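Local atomic coordinates of glutathione S-transferase omega-like 2 (Saccharomyces cerevisiae, PDB entry 5LKB), a protein that acts as a glutathione-dependent '1-Cys' thiol transferase that reduces dehydroascorbate and dimethylarsinic acid and reacts with glutathionyl-(hydro)quinones. Residues F13-S18 with I219-Y224; T226-K231 with R348-I353. All coordinates share one frame; numbering follows the deposited sequence. Where two conformers were deposited one is given.

Contact 1: F13-S18 with I219-Y224; sequences FKRQVS and INNGVY
In the loop before strand 38-42, Phe13 turns its ring anti to the backbone N (chi1 167°), toward helix 222-227. One ring corner does the touching: Phe13 CE2 packs 3.9 Å from CB of Tyr224, and Asn221 OD1 lies at the ring edge, close to its plane. The backbone on both sides of Lys14 is tied to Asn221 by a water, which donates to Phe13 O and accepts from Arg15 N and from Asn221 ND2 and would help hold the Asn221 amide in place. Arg15, a glutathione-binding residue, carries the contact. Its chain runs anti through chi1 and chi2, then bends at chi3 (-62°), which turns the guanidinium side-on to Asn221. Two nitrogens grip one oxygen: Arg15 NE donates to Asn221 OD1 at 2.9 Å along a nearly straight bond, from above the amide plane, and Arg15 NH2 donates to the same oxygen at 3.1 Å, less straight but nearly along the C=O axis. The Tyr224 ring stands almost perpendicular to the guanidinium, so Arg15 NH2 lies over its face, 3.4 Å from Tyr224 CD2, in a cation-pi contact. Farther on, Gln16 OE1 accepts from Arg155 N, and Ser18 OG bonds to Glu173 OE1. The Tyr224 hydroxyl hydrogen-bonds to that of Tyr346; the Tyr224 side chain lies about 6 Å from that of the nucleophile Cys46. A glutathione-binding arginine thus meets the helical domain at the domain interface where glutathione transferases bind glutathione, where helix 205-220 gives way to helix 222-227, with Trp48 of helix 47-58 against Arg15 and Tyr301 of helix 285-304 against Tyr224.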
# COMPACT_ATOMS: atom_id res chain seq x y z
N PHE A 13 7.27 10.48 16.37
CA PHE A 13 6.60 11.73 16.04
C PHE A 13 5.85 12.23 17.26
O PHE A 13 5.02 11.50 17.84
CB PHE A 13 5.58 11.48 14.92
CG PHE A 13 4.63 12.62 14.73
CD1 PHE A 13 5.09 13.83 14.30
CD2 PHE A 13 3.31 12.47 14.95
CE1 PHE A 13 4.23 14.87 14.10
CE2 PHE A 13 2.44 13.53 14.79
CZ PHE A 13 2.90 14.72 14.35
N LYS A 14 6.16 13.48 17.67
CA LYS A 14 5.57 14.10 18.86
C LYS A 14 4.82 15.33 18.38
O LYS A 14 5.42 16.37 18.09
CB LYS A 14 6.69 14.45 19.84
N ARG A 15 3.50 15.21 18.23
CA ARG A 15 2.69 16.32 17.77
C ARG A 15 2.80 17.46 18.79
O ARG A 15 2.67 17.23 19.99
CB ARG A 15 1.24 15.87 17.59
CG ARG A 15 0.30 16.95 17.12
CD ARG A 15 -1.09 16.42 16.80
NE ARG A 15 -1.03 15.44 15.72
CZ ARG A 15 -1.00 15.72 14.45
NH1 ARG A 15 -1.01 16.97 14.01
NH2 ARG A 15 -0.92 14.70 13.57
N GLN A 16 3.01 18.67 18.28
CA GLN A 16 3.06 19.85 19.14
C GLN A 16 1.69 20.17 19.72
O GLN A 16 0.65 19.93 19.11
CB GLN A 16 3.54 21.04 18.32
CG GLN A 16 2.53 21.66 17.33
CD GLN A 16 3.11 22.82 16.51
OE1 GLN A 16 4.33 22.91 16.30
NE2 GLN A 16 2.23 23.72 16.03
N VAL A 17 1.68 20.78 20.91
CA VAL A 17 0.45 21.27 21.50
C VAL A 17 0.10 22.58 20.80
O VAL A 17 0.95 23.45 20.58
CB VAL A 17 0.64 21.47 23.01
CG1 VAL A 17 -0.54 22.16 23.62
CG2 VAL A 17 0.84 20.11 23.72
N SER A 18 -1.18 22.72 20.42
CA SER A 18 -1.63 23.95 19.80
C SER A 18 -1.64 25.10 20.80
O SER A 18 -2.05 24.94 21.95
CB SER A 18 -3.05 23.78 19.31
OG SER A 18 -3.11 22.73 18.38
N ILE A 219 -5.84 6.25 16.57
CA ILE A 219 -6.35 6.24 15.20
C ILE A 219 -6.06 7.59 14.56
O ILE A 219 -5.32 7.69 13.59
CB ILE A 219 -7.84 5.83 15.17
CG1 ILE A 219 -7.98 4.38 15.68
CG2 ILE A 219 -8.42 6.00 13.78
CD1 ILE A 219 -9.32 3.86 15.97
N ASN A 220 -6.69 8.65 15.09
CA ASN A 220 -6.50 9.97 14.49
C ASN A 220 -5.03 10.35 14.42
O ASN A 220 -4.50 10.69 13.35
CB ASN A 220 -7.26 11.08 15.25
CG ASN A 220 -8.74 10.92 15.25
OD1 ASN A 220 -9.40 10.44 14.28
ND2 ASN A 220 -9.34 11.42 16.30
N ASN A 221 -4.35 10.35 15.59
CA ASN A 221 -2.91 10.54 15.66
C ASN A 221 -2.14 9.23 15.50
O ASN A 221 -0.96 9.28 15.16
CB ASN A 221 -2.51 11.23 16.99
CG ASN A 221 -1.19 11.92 16.88
OD1 ASN A 221 -0.85 12.60 15.89
ND2 ASN A 221 -0.39 11.79 17.94
N GLY A 222 -2.81 8.09 15.71
CA GLY A 222 -2.11 6.82 15.58
C GLY A 222 -1.55 6.61 14.18
O GLY A 222 -0.42 6.15 14.03
N VAL A 223 -2.32 6.99 13.15
CA VAL A 223 -1.78 6.81 11.79
C VAL A 223 -0.57 7.68 11.54
O VAL A 223 0.34 7.29 10.82
CB VAL A 223 -2.83 7.03 10.70
CG1 VAL A 223 -3.98 6.03 10.86
CG2 VAL A 223 -3.39 8.48 10.67
N TYR A 224 -0.47 8.88 12.18
CA TYR A 224 0.66 9.77 12.01
C TYR A 224 1.89 9.29 12.79
O TYR A 224 3.00 9.33 12.27
CB TYR A 224 0.31 11.17 12.48
CG TYR A 224 -0.55 11.94 11.50
CD1 TYR A 224 0.01 12.61 10.46
CD2 TYR A 224 -1.90 12.04 11.67
CE1 TYR A 224 -0.74 13.35 9.55
CE2 TYR A 224 -2.71 12.75 10.75
CZ TYR A 224 -2.10 13.45 9.72
OH TYR A 224 -2.84 14.22 8.80
O HOH W 1 2.38 12.53 18.61

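Contact 2: T226-K231 with R348-I353; sequences TGFAEK and RSHTRI
Glu230 and Arg352 meet in a salt bridge that rests on a single short hydrogen bond, Arg352 NE to Glu230 OE1 at 2.6 Å. The bond is nearly straight (168°), uses the syn lone pair of OE1 and lies in the guanidinium plane, although carboxylate and guanidinium stand almost at right angles. Glu230 reaches across with an extended chain, whereas Arg352 bends at chi3 (-71°) to present NE; the arginine charge would be expected to favour the ionised form of Glu230.

Beside this bridge, Phe228 drives its edge into the face of His350, a T-shaped pair with centroids 5.0 Å apart and planes at 83°. CE1 of Phe228 leads, 3.6 Å from His350 CE1, and CZ follows over the CE1 and NE2 side of the imidazole. Ile353 fits against the same Phe228 edge: its CD1 lies 4.2 Å from Phe228 CD1 and 3.4 Å from the carbonyl oxygen of Gly227.

A second shell positions these groups. ND1 of His350 hydrogen-bonds to His304 NE2, which orients the imidazole; His350 NE2 bonds to a glycerol, probably from the crystallisation liquor. A turn closed by Ile353 N to His350 O, at 3.0 Å, brings His350 and Ile353 to the same partner. Phe13 and Phe305 each make an edge-to-face pair with Phe228, and Leu356 of the second subunit packs on Glu230.

In the helical C-terminal domain of this glutathione transferase, this is a surface contact between the chain leaving the region of helix 222-227 and the turn that follows helix 339-349, close to the dimer partner and to the glutathione-binding side of the subunit.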
# COMPACT_ATOMS: atom_id res chain seq x y z
N THR A 226 2.48 6.26 13.29
CA THR A 226 2.92 5.14 12.45
C THR A 226 3.67 5.64 11.23
O THR A 226 4.79 5.20 10.98
CB THR A 226 1.70 4.31 12.05
OG1 THR A 226 1.02 3.80 13.18
CG2 THR A 226 2.13 3.15 11.17
N GLY A 227 3.08 6.54 10.44
CA GLY A 227 3.67 6.87 9.15
C GLY A 227 4.86 7.77 9.24
O GLY A 227 5.71 7.75 8.34
N PHE A 228 4.91 8.63 10.27
CA PHE A 228 6.03 9.52 10.48
C PHE A 228 7.13 8.87 11.33
O PHE A 228 8.18 9.48 11.51
CB PHE A 228 5.56 10.80 11.16
CG PHE A 228 4.78 11.78 10.30
CD1 PHE A 228 4.83 11.79 8.91
CD2 PHE A 228 4.03 12.80 10.94
CE1 PHE A 228 4.18 12.75 8.17
CE2 PHE A 228 3.35 13.73 10.20
CZ PHE A 228 3.43 13.72 8.83
N ALA A 229 6.92 7.66 11.86
CA ALA A 229 8.03 7.00 12.55
C ALA A 229 9.22 6.86 11.62
O ALA A 229 9.09 6.54 10.42
CB ALA A 229 7.58 5.69 13.12
N GLU A 230 10.43 7.15 12.16
CA GLU A 230 11.66 6.96 11.42
C GLU A 230 12.51 5.84 11.95
O GLU A 230 13.55 5.57 11.35
CB GLU A 230 12.46 8.25 11.33
CG GLU A 230 11.59 9.37 10.72
CD GLU A 230 12.38 10.52 10.11
OE1 GLU A 230 11.99 11.04 9.05
OE2 GLU A 230 13.40 10.92 10.71
N LYS A 231 12.08 5.16 13.00
CA LYS A 231 12.70 3.89 13.40
C LYS A 231 11.66 2.77 13.31
O LYS A 231 10.50 2.94 13.71
CB LYS A 231 13.28 4.00 14.82
CG LYS A 231 14.58 4.83 14.96
CD LYS A 231 15.82 4.16 14.34
N ARG A 348 2.89 14.14 -2.11
CA ARG A 348 3.78 15.15 -2.68
C ARG A 348 4.51 15.96 -1.63
O ARG A 348 5.53 16.56 -1.97
CB ARG A 348 3.00 16.13 -3.55
CG ARG A 348 2.19 15.51 -4.69
CD ARG A 348 3.12 14.82 -5.68
NE ARG A 348 2.39 14.40 -6.87
CZ ARG A 348 2.02 15.18 -7.87
NH1 ARG A 348 2.38 16.49 -7.87
NH2 ARG A 348 1.26 14.71 -8.83
N SER A 349 4.08 15.96 -0.37
CA SER A 349 4.75 16.79 0.63
C SER A 349 5.72 16.03 1.52
O SER A 349 6.65 16.64 2.04
CB SER A 349 3.72 17.46 1.54
OG SER A 349 2.73 18.18 0.82
N HIS A 350 5.61 14.71 1.64
CA HIS A 350 6.38 13.97 2.62
C HIS A 350 7.55 13.28 1.92
O HIS A 350 7.53 12.08 1.62
CB HIS A 350 5.52 12.96 3.36
CG HIS A 350 4.46 13.59 4.14
ND1 HIS A 350 3.26 12.99 4.42
CD2 HIS A 350 4.43 14.81 4.73
CE1 HIS A 350 2.53 13.80 5.14
NE2 HIS A 350 3.21 14.92 5.34
N THR A 351 8.61 14.06 1.69
CA THR A 351 9.77 13.59 0.94
C THR A 351 10.51 12.45 1.60
O THR A 351 11.17 11.68 0.89
CB THR A 351 10.77 14.77 0.79
OG1 THR A 351 10.05 15.94 0.39
CG2 THR A 351 11.82 14.44 -0.24
N ARG A 352 10.46 12.34 2.92
CA ARG A 352 11.15 11.26 3.60
C ARG A 352 10.37 9.96 3.59
O ARG A 352 10.90 8.91 4.01
CB ARG A 352 11.51 11.64 5.03
CG ARG A 352 12.46 12.85 5.09
CD ARG A 352 13.27 12.84 6.40
NE ARG A 352 12.40 13.15 7.52
CZ ARG A 352 11.94 14.37 7.79
NH1 ARG A 352 12.28 15.39 7.01
NH2 ARG A 352 11.14 14.58 8.84
N ILE A 353 9.16 9.99 3.06
CA ILE A 353 8.35 8.80 2.82
C ILE A 353 8.32 8.46 1.33
O ILE A 353 8.48 7.30 0.94
CB ILE A 353 6.93 9.01 3.37
CG1 ILE A 353 6.92 9.09 4.90
CG2 ILE A 353 6.01 7.84 2.93
CD1 ILE A 353 5.61 9.60 5.44

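From the N terminus, the loop before strand 38-42 is bound early to the helical domain: contact 1 closes a span of some 200 residues that takes in the whole four-stranded thioredoxin-like sheet and ends on helix 222-227. Contact 2 opens on that same helix, just beyond the point where contact 1 closes, and spans a further 116 largely helical residues to the end of helix 339-349. The two loops therefore follow in series, neither enclosing nor crossing the other. They join physically where Phe13 CD1 packs 3.7 Å from Phe228 CD2, so helix 222-227 and the residues just after it join the N-terminal loop, beside the glutathione site, to the turn following helix 339-349.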